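Local coordinates for hypothetical protein TT1380 (Thermus thermophilus, PDB 1IUJ) that is of unknown function but belongs to the antibiotic biosynthesis monooxygenase family, so may act as a monooxygenase, and binds zinc in the crystal, at residues M1-R11 / F86-V97. Sequence-based numbering, arbitrary orientation.
Sequences MFVTMNRIPVR and FLGPNRLEAFEV
Strands 2-8 and 91-97 pair antiparallel, at 163°, with Val3, Met5 and Arg7 in hydrogen-bonded pairs with Phe95, Glu93 and Arg91. Beyond Arg7 the register shifts by two residues. After the inverse gamma turn centred on Pro9, a single bridge joins Val10 to Phe86, with a hydrogen bond from Leu87 N to Pro9 O (2.9 Å).

On the face with Phe95, the Met5 side chain runs roughly perpendicular to that of Phe95, Met5 CG 3.9 Å from Phe95 CE1. The Met5 sulfur completes an oblique Met-aromatic contact, 5.0 Å from the ring centroid. Next along, a water bridges Arg7 and Glu93: it accepts from Arg7 NH1 (3.0 Å) and donates to Glu93 OE2 (2.7 Å). The water lies at the edge of the guanidinium, in its plane, whereas the carboxylate is turned 66° from that plane. The stronger partners lie across the dimer interface: Arg7 forms a salt bridge with Glu93 of the second subunit, and Glu93 with Arg7 of the second subunit.

The other face carries Phe2 and Ala94. Phe2 CZ touches Ala94 CB (3.7 Å), while Glu96 OE2 meets the ring edge at CD1. A bend at chi2 (-70°) folds the Glu96 carboxylate back to this edge. Near the shift, Ile8 CG2 touches Phe86 CE1 (3.6 Å), and the two side chains run alongside each other in the same direction.

This is the ferredoxin-like fold of dimeric alpha-beta barrels. Strand 2-8 is central, bonded on its other edge to strand 50-56. Helix 59-66 packs on Phe2 and Thr4, and Phe18 of helix 15-29 on Ile8 and Val10. Strand 91-100 is outermost within the chain, but Phe95 to Val97 extend the sheet antiparallel into the second subunit.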
loop_
_atom_site.group_PDB
_atom_site.type_symbol
_atom_site.label_atom_id
_atom_site.label_comp_id
_atom_site.label_asym_id
_atom_site.label_seq_id
_atom_site.Cartn_x
_atom_site.Cartn_y
_atom_site.Cartn_z
ATOM N N MET B 1 -12.306 -5.502 4.692
ATOM C CA MET B 1 -11.813 -4.278 3.988
ATOM C C MET B 1 -10.998 -4.658 2.759
ATOM O O MET B 1 -10.180 -5.584 2.804
ATOM C CB MET B 1 -11.026 -3.376 4.951
ATOM C CG MET B 1 -10.901 -1.965 4.460
ATOM S SD MET B 1 -10.133 -0.767 5.588
ATOM C CE MET B 1 -8.540 -1.348 5.547
ATOM N N PHE B 2 -11.243 -3.967 1.657
ATOM C CA PHE B 2 -10.672 -4.302 0.358
ATOM C C PHE B 2 -9.787 -3.123 -0.051
ATOM O O PHE B 2 -10.161 -1.972 0.161
ATOM C CB PHE B 2 -11.812 -4.540 -0.639
ATOM C CG PHE B 2 -11.380 -4.701 -2.074
ATOM C CD1 PHE B 2 -10.980 -5.950 -2.562
ATOM C CD2 PHE B 2 -11.451 -3.629 -2.951
ATOM C CE1 PHE B 2 -10.606 -6.122 -3.906
ATOM C CE2 PHE B 2 -11.083 -3.770 -4.332
ATOM C CZ PHE B 2 -10.664 -5.030 -4.805
ATOM N N VAL B 3 -8.589 -3.398 -0.553
ATOM C CA VAL B 3 -7.657 -2.327 -0.888
ATOM C C VAL B 3 -7.187 -2.470 -2.322
ATOM O O VAL B 3 -6.823 -3.587 -2.762
ATOM C CB VAL B 3 -6.412 -2.369 0.056
ATOM C CG1 VAL B 3 -5.362 -1.367 -0.350
ATOM C CG2 VAL B 3 -6.827 -2.170 1.496
ATOM N N THR B 4 -7.148 -1.348 -3.028
ATOM C CA THR B 4 -6.482 -1.290 -4.340
ATOM C C THR B 4 -5.220 -0.456 -4.258
ATOM O O THR B 4 -5.155 0.513 -3.495
ATOM C CB THR B 4 -7.371 -0.719 -5.452
ATOM O OG1 THR B 4 -7.801 0.610 -5.102
ATOM C CG2 THR B 4 -8.640 -1.509 -5.610
ATOM N N MET B 5 -4.211 -0.880 -4.998
ATOM C CA MET B 5 -2.999 -0.083 -5.174
ATOM C C MET B 5 -2.762 0.080 -6.660
ATOM O O MET B 5 -2.522 -0.889 -7.370
ATOM C CB MET B 5 -1.799 -0.751 -4.500
ATOM C CG MET B 5 -1.959 -0.849 -3.021
ATOM S SD MET B 5 -0.409 -1.360 -2.278
ATOM C CE MET B 5 -1.003 -1.568 -0.682
ATOM N N ASN B 6 -2.857 1.320 -7.139
ATOM C CA ASN B 6 -2.662 1.594 -8.553
ATOM C C ASN B 6 -1.279 2.164 -8.675
ATOM O O ASN B 6 -1.020 3.273 -8.166
ATOM C CB ASN B 6 -3.703 2.593 -9.009
ATOM C CG ASN B 6 -3.917 2.594 -10.530
ATOM O OD1 ASN B 6 -4.718 3.402 -11.040
ATOM N ND2 ASN B 6 -3.243 1.718 -11.248
ATOM N N ARG B 7 -0.390 1.388 -9.287
ATOM C CA ARG B 7 1.017 1.786 -9.453
ATOM C C ARG B 7 1.167 2.527 -10.771
ATOM O O ARG B 7 0.935 1.966 -11.843
ATOM C CB ARG B 7 1.924 0.543 -9.418
ATOM C CG ARG B 7 1.718 -0.360 -8.163
ATOM C CD ARG B 7 2.446 -1.678 -8.289
ATOM N NE ARG B 7 3.889 -1.530 -8.463
ATOM C CZ ARG B 7 4.733 -1.268 -7.463
ATOM N NH1 ARG B 7 4.288 -1.124 -6.219
ATOM N NH2 ARG B 7 6.031 -1.150 -7.712
ATOM N N ILE B 8 1.538 3.804 -10.679
ATOM C CA ILE B 8 1.527 4.702 -11.831
ATOM C C ILE B 8 2.937 5.236 -12.007
ATOM O O ILE B 8 3.409 6.003 -11.158
ATOM C CB ILE B 8 0.488 5.816 -11.611
ATOM C CG1 ILE B 8 -0.922 5.188 -11.476
ATOM C CG2 ILE B 8 0.568 6.849 -12.752
ATOM C CD1 ILE B 8 -1.935 6.100 -10.856
ATOM N N PRO B 9 3.625 4.829 -13.081
ATOM C CA PRO B 9 5.014 5.209 -13.291
ATOM C C PRO B 9 5.098 6.575 -13.951
ATOM O O PRO B 9 5.433 6.682 -15.139
ATOM C CB PRO B 9 5.541 4.097 -14.224
ATOM C CG PRO B 9 4.341 3.723 -15.031
ATOM C CD PRO B 9 3.130 3.946 -14.156
ATOM N N VAL B 10 4.822 7.605 -13.170
ATOM C CA VAL B 10 4.943 8.995 -13.659
ATOM C C VAL B 10 6.348 9.531 -13.488
ATOM O O VAL B 10 6.963 9.383 -12.418
ATOM C CB VAL B 10 3.883 9.927 -13.015
ATOM C CG1 VAL B 10 4.029 9.993 -11.516
ATOM C CG2 VAL B 10 3.932 11.335 -13.614
ATOM N N ARG B 11 6.859 10.146 -14.555
ATOM C CA ARG B 11 8.186 10.779 -14.556
ATOM C C ARG B 11 8.230 11.961 -13.570
ATOM O O ARG B 11 7.213 12.638 -13.345
ATOM C CB ARG B 11 8.517 11.231 -15.990
ATOM C CG ARG B 11 8.707 10.111 -17.022
ATOM C CD ARG B 11 9.286 10.626 -18.342
ATOM N NE ARG B 11 8.585 10.152 -19.544
ATOM C CZ ARG B 11 9.189 9.839 -20.702
ATOM N NH1 ARG B 11 8.473 9.429 -21.749
ATOM N NH2 ARG B 11 10.513 9.920 -20.816
ATOM N N PHE B 86 4.528 9.218 -18.680
ATOM C CA PHE B 86 4.603 7.904 -18.027
ATOM C C PHE B 86 5.619 6.967 -18.650
ATOM O O PHE B 86 5.796 6.950 -19.885
ATOM C CB PHE B 86 3.220 7.265 -18.016
ATOM C CG PHE B 86 2.140 8.166 -17.474
ATOM C CD1 PHE B 86 1.913 8.263 -16.107
ATOM C CD2 PHE B 86 1.360 8.939 -18.345
ATOM C CE1 PHE B 86 0.917 9.095 -15.589
ATOM C CE2 PHE B 86 0.382 9.792 -17.852
ATOM C CZ PHE B 86 0.142 9.881 -16.466
ATOM N N LEU B 87 6.288 6.166 -17.824
ATOM C CA LEU B 87 7.229 5.195 -18.373
ATOM C C LEU B 87 6.597 3.921 -18.944
ATOM O O LEU B 87 7.267 3.140 -19.631
ATOM C CB LEU B 87 8.270 4.801 -17.334
ATOM C CG LEU B 87 9.182 5.804 -16.654
ATOM C CD1 LEU B 87 10.018 5.059 -15.620
ATOM C CD2 LEU B 87 10.081 6.566 -17.626
ATOM N N GLY B 88 5.315 3.727 -18.676
ATOM C CA GLY B 88 4.628 2.481 -18.961
ATOM C C GLY B 88 3.187 2.524 -18.497
ATOM O O GLY B 88 2.745 3.558 -17.984
ATOM N N PRO B 89 2.454 1.418 -18.655
ATOM C CA PRO B 89 1.070 1.338 -18.183
ATOM C C PRO B 89 1.040 1.326 -16.669
ATOM O O PRO B 89 2.040 0.990 -16.016
ATOM C CB PRO B 89 0.572 -0.017 -18.735
ATOM C CG PRO B 89 1.787 -0.804 -18.976
ATOM C CD PRO B 89 2.891 0.168 -19.312
ATOM N N ASN B 90 -0.101 1.710 -16.126
ATOM C CA ASN B 90 -0.313 1.582 -14.703
ATOM C C ASN B 90 -0.428 0.109 -14.415
ATOM O O ASN B 90 -0.766 -0.681 -15.301
ATOM C CB ASN B 90 -1.555 2.332 -14.311
ATOM C CG ASN B 90 -1.436 3.809 -14.639
ATOM O OD1 ASN B 90 -0.321 4.353 -14.694
ATOM N ND2 ASN B 90 -2.558 4.454 -14.889
ATOM N N ARG B 91 -0.105 -0.265 -13.185
ATOM C CA ARG B 91 -0.293 -1.641 -12.733
ATOM C C ARG B 91 -1.176 -1.621 -11.505
ATOM O O ARG B 91 -0.801 -1.082 -10.456
ATOM C CB ARG B 91 1.053 -2.308 -12.442
ATOM C CG ARG B 91 1.806 -2.646 -13.716
ATOM C CD ARG B 91 0.995 -3.479 -14.728
ATOM N NE ARG B 91 1.452 -3.341 -16.115
ATOM C CZ ARG B 91 2.667 -3.699 -16.573
ATOM N NH1 ARG B 91 2.966 -3.541 -17.861
ATOM N NH2 ARG B 91 3.587 -4.213 -15.757
ATOM N N LEU B 92 -2.349 -2.227 -11.649
ATOM C CA LEU B 92 -3.318 -2.271 -10.560
ATOM C C LEU B 92 -3.224 -3.598 -9.777
ATOM O O LEU B 92 -3.259 -4.677 -10.378
ATOM C CB LEU B 92 -4.731 -2.078 -11.121
ATOM C CG LEU B 92 -5.899 -2.132 -10.119
ATOM C CD1 LEU B 92 -5.907 -1.019 -9.063
ATOM C CD2 LEU B 92 -7.256 -2.128 -10.872
ATOM N N GLU B 93 -3.106 -3.479 -8.451
ATOM C CA GLU B 93 -3.077 -4.607 -7.524
ATOM C C GLU B 93 -4.276 -4.477 -6.570
ATOM O O GLU B 93 -4.712 -3.354 -6.275
ATOM C CB GLU B 93 -1.807 -4.544 -6.699
ATOM C CG GLU B 93 -0.528 -4.738 -7.491
ATOM C CD GLU B 93 0.635 -5.069 -6.580
ATOM O OE1 GLU B 93 1.158 -6.184 -6.732
ATOM O OE2 GLU B 93 0.985 -4.216 -5.760
ATOM N N ALA B 94 -4.807 -5.593 -6.077
ATOM C CA ALA B 94 -5.941 -5.566 -5.168
ATOM C C ALA B 94 -5.736 -6.580 -4.072
ATOM O O ALA B 94 -5.071 -7.609 -4.307
ATOM C CB ALA B 94 -7.217 -5.902 -5.918
ATOM N N PHE B 95 -6.302 -6.283 -2.899
ATOM C CA PHE B 95 -6.029 -7.070 -1.671
ATOM C C PHE B 95 -7.229 -7.103 -0.749
ATOM O O PHE B 95 -8.091 -6.198 -0.755
ATOM C CB PHE B 95 -4.871 -6.469 -0.831
ATOM C CG PHE B 95 -3.600 -6.191 -1.605
ATOM C CD1 PHE B 95 -3.459 -5.015 -2.350
ATOM C CD2 PHE B 95 -2.534 -7.084 -1.573
ATOM C CE1 PHE B 95 -2.298 -4.754 -3.059
ATOM C CE2 PHE B 95 -1.350 -6.822 -2.277
ATOM C CZ PHE B 95 -1.239 -5.662 -3.032
ATOM N N GLU B 96 -7.236 -8.118 0.119
ATOM C CA GLU B 96 -8.118 -8.172 1.275
ATOM C C GLU B 96 -7.262 -7.943 2.481
ATOM O O GLU B 96 -6.168 -8.533 2.592
ATOM C CB GLU B 96 -8.797 -9.535 1.344
ATOM C CG GLU B 96 -9.908 -9.680 0.310
ATOM C CD GLU B 96 -11.131 -8.829 0.586
ATOM O OE1 GLU B 96 -11.411 -8.484 1.762
ATOM O OE2 GLU B 96 -11.828 -8.512 -0.415
ATOM N N VAL B 97 -7.743 -7.117 3.397
ATOM C CA VAL B 97 -6.990 -6.854 4.630
ATOM C C VAL B 97 -7.109 -8.061 5.557
ATOM O O VAL B 97 -8.240 -8.499 5.860
ATOM C CB VAL B 97 -7.494 -5.574 5.332
ATOM C CG1 VAL B 97 -6.805 -5.389 6.697
ATOM C CG2 VAL B 97 -7.263 -4.381 4.480
HETATM O O HOH W 1 1.591 -1.659 -4.965
#